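Local coordinates for putative metallopeptidase (Shewanella baltica OS155, PDB 3IEH), which probably acts as a zinc-dependent hydrolase of the M14 metallocarboxypeptidase family, at residues T23-D26 / N27-L31. Sequence-based numbering, arbitrary orientation.
Sequences TDID and NFYLL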
ATOM      1  N   THR A  23       2.538 -10.984  12.703  1.00 17.01           N
ATOM      2  CA  THR A  23       1.114 -10.953  12.926  1.00 16.46           C
ATOM      3  C   THR A  23       0.750 -10.250  14.228  1.00 17.64           C
ATOM      4  O   THR A  23      -0.428 -10.141  14.562  1.00 13.63           O
ATOM      5  CB  THR A  23       0.559 -12.383  13.038  1.00 16.59           C
ATOM      6  OG1 THR A  23       1.326 -13.082  14.023  1.00 15.61           O
ATOM      7  CG2 THR A  23       0.628 -13.114  11.695  1.00 14.87           C
ATOM      8  N   ASP A  24       1.752  -9.806  14.981  1.00 17.96           N
ATOM      9  CA  ASP A  24       1.513  -9.132  16.246  1.00 16.70           C
ATOM     10  C   ASP A  24       0.856  -7.759  16.055  1.00 15.75           C
ATOM     11  O   ASP A  24       1.497  -6.718  16.216  1.00 12.78           O
ATOM     12  CB  ASP A  24       2.837  -8.962  16.989  1.00 20.38           C
ATOM     13  CG  ASP A  24       2.650  -8.638  18.438  1.00 18.28           C
ATOM     14  OD1 ASP A  24       1.561  -8.135  18.833  1.00 19.58           O
ATOM     15  OD2 ASP A  24       3.600  -8.913  19.174  1.00 18.95           O
ATOM     16  N   ILE A  25      -0.442  -7.772  15.769  1.00 16.27           N
ATOM     17  CA  ILE A  25      -1.186  -6.565  15.470  1.00 15.90           C
ATOM     18  C   ILE A  25      -1.295  -5.602  16.680  1.00 15.68           C
ATOM     19  O   ILE A  25      -1.401  -4.387  16.490  1.00 14.39           O
ATOM     20  CB  ILE A  25      -2.590  -6.934  14.905  1.00 18.63           C
ATOM     21  CG1 ILE A  25      -3.173  -5.768  14.097  1.00 17.84           C
ATOM     22  CG2 ILE A  25      -3.548  -7.403  16.029  1.00 17.49           C
ATOM     23  CD1 ILE A  25      -4.506  -6.090  13.456  1.00  8.50           C
ATOM     24  N   ASP A  26      -1.262  -6.141  17.903  1.00 15.81           N
ATOM     25  CA  ASP A  26      -1.318  -5.314  19.112  1.00 18.71           C
ATOM     26  C   ASP A  26      -0.079  -4.436  19.189  1.00 17.79           C
ATOM     27  O   ASP A  26      -0.160  -3.221  19.399  1.00 16.96           O
ATOM     28  CB  ASP A  26      -1.446  -6.158  20.398  1.00 19.12           C
ATOM     29  CG  ASP A  26      -2.815  -6.830  20.537  1.00 27.64           C
ATOM     30  OD1 ASP A  26      -3.822  -6.227  20.095  1.00 34.16           O
ATOM     31  OD2 ASP A  26      -2.892  -7.955  21.099  1.00 36.58           O
ATOM     32  N   ASN A  27       1.076  -5.064  19.018  1.00 17.78           N
ATOM     33  CA  ASN A  27       2.327  -4.329  18.986  1.00 17.99           C
ATOM     34  C   ASN A  27       2.368  -3.365  17.790  1.00 16.21           C
ATOM     35  O   ASN A  27       2.819  -2.223  17.916  1.00 15.10           O
ATOM     36  CB  ASN A  27       3.509  -5.302  18.983  1.00 19.32           C
ATOM     37  CG  ASN A  27       4.836  -4.590  19.103  1.00 24.32           C
ATOM     38  OD1 ASN A  27       4.981  -3.688  19.936  1.00 29.48           O
ATOM     39  ND2 ASN A  27       5.807  -4.967  18.253  1.00 25.81           N
ATOM     40  N   PHE A  28       1.847  -3.809  16.644  1.00 16.79           N
ATOM     41  CA  PHE A  28       1.787  -2.963  15.449  1.00 16.19           C
ATOM     42  C   PHE A  28       1.095  -1.640  15.751  1.00 15.13           C
ATOM     43  O   PHE A  28       1.641  -0.562  15.493  1.00 17.01           O
ATOM     44  CB  PHE A  28       1.081  -3.674  14.261  1.00 18.80           C
ATOM     45  CG  PHE A  28       0.899  -2.787  13.063  1.00 12.68           C
ATOM     46  CD1 PHE A  28       1.927  -2.590  12.176  1.00 17.10           C
ATOM     47  CD2 PHE A  28      -0.272  -2.107  12.872  1.00  9.14           C
ATOM     48  CE1 PHE A  28       1.778  -1.751  11.109  1.00 19.30           C
ATOM     49  CE2 PHE A  28      -0.416  -1.259  11.820  1.00 11.62           C
ATOM     50  CZ  PHE A  28       0.612  -1.067  10.944  1.00 11.19           C
ATOM     51  N   TYR A  29      -0.091  -1.721  16.322  1.00 14.73           N
ATOM     52  CA  TYR A  29      -0.865  -0.521  16.647  1.00 17.25           C
ATOM     53  C   TYR A  29      -0.268   0.375  17.735  1.00 18.77           C
ATOM     54  O   TYR A  29      -0.436   1.591  17.684  1.00 20.01           O
ATOM     55  CB  TYR A  29      -2.280  -0.897  17.064  1.00 17.35           C
ATOM     56  CG  TYR A  29      -3.176  -1.311  15.924  1.00 21.89           C
ATOM     57  CD1 TYR A  29      -3.303  -0.530  14.787  1.00 21.61           C
ATOM     58  CD2 TYR A  29      -3.932  -2.464  16.006  1.00 23.52           C
ATOM     59  CE1 TYR A  29      -4.167  -0.905  13.751  1.00 25.66           C
ATOM     60  CE2 TYR A  29      -4.784  -2.835  14.997  1.00 24.57           C
ATOM     61  CZ  TYR A  29      -4.898  -2.061  13.867  1.00 26.30           C
ATOM     62  OH  TYR A  29      -5.755  -2.472  12.860  1.00 28.59           O
ATOM     63  N   LEU A  30       0.368  -0.230  18.734  1.00 20.44           N
ATOM     64  CA  LEU A  30       1.070   0.515  19.792  1.00 20.88           C
ATOM     65  C   LEU A  30       2.144   1.408  19.176  1.00 21.61           C
ATOM     66  O   LEU A  30       2.217   2.578  19.490  1.00 24.14           O
ATOM     67  CB  LEU A  30       1.698  -0.463  20.795  1.00 20.23           C
ATOM     68  CG  LEU A  30       2.613   0.111  21.876  1.00 24.10           C
ATOM     69  CD1 LEU A  30       1.895   1.188  22.677  1.00 26.02           C
ATOM     70  CD2 LEU A  30       3.112  -0.986  22.814  1.00 24.18           C
ATOM     71  N   LEU A  31       2.971   0.850  18.289  1.00 23.49           N
ATOM     72  CA  LEU A  31       4.011   1.625  17.613  1.00 23.20           C
ATOM     73  C   LEU A  31       3.375   2.595  16.593  1.00 23.53           C
ATOM     74  O   LEU A  31       3.864   3.699  16.388  1.00 25.43           O
ATOM     75  CB  LEU A  31       5.026   0.716  16.902  1.00 22.82           C
ATOM     76  CG  LEU A  31       5.772  -0.368  17.709  1.00 31.31           C
ATOM     77  CD1 LEU A  31       6.609  -1.234  16.777  1.00 33.88           C
ATOM     78  CD2 LEU A  31       6.645   0.185  18.863  1.00 30.81           C
TER
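With chi1 at -164°, Asp24 swings its carboxylate away from its own N and forward over the start of the helix, where Asn27 N gives OD1 of Asp24 a nearly straight bond of 3.1 Å. The N-H comes from above the carboxylate plane, 57° out of it. The carboxylate satisfies an amide that the opening turn leaves without an i-4 carbonyl, and its negative charge would probably suit the helix dipole. The other torsion to look at is in Ile25, which carries CG1 opposite its own N (chi1 -158°) and stays extended to CD1, laying that branch alongside the ring of Tyr29. Ile25 CG1 is 3.5 Å from Tyr29 CE2, and CD1 reaches on toward the phenol end of the ring. The backbone bonds of the opening turn follow: Phe28 N bonds to Asp24 O at 3.0 Å, then Tyr29 N to Ile25 O and Leu30 N to Asp26 O. Ile25 and Tyr29 both lean on Pro111 and Tyr52, while Phe28 turns inward, edge-to-face with Trp84. This is an Asp N-cap, here starting helix 25-39, which packs against helices 81-91 and 111-116 of the M14 peptidase fold.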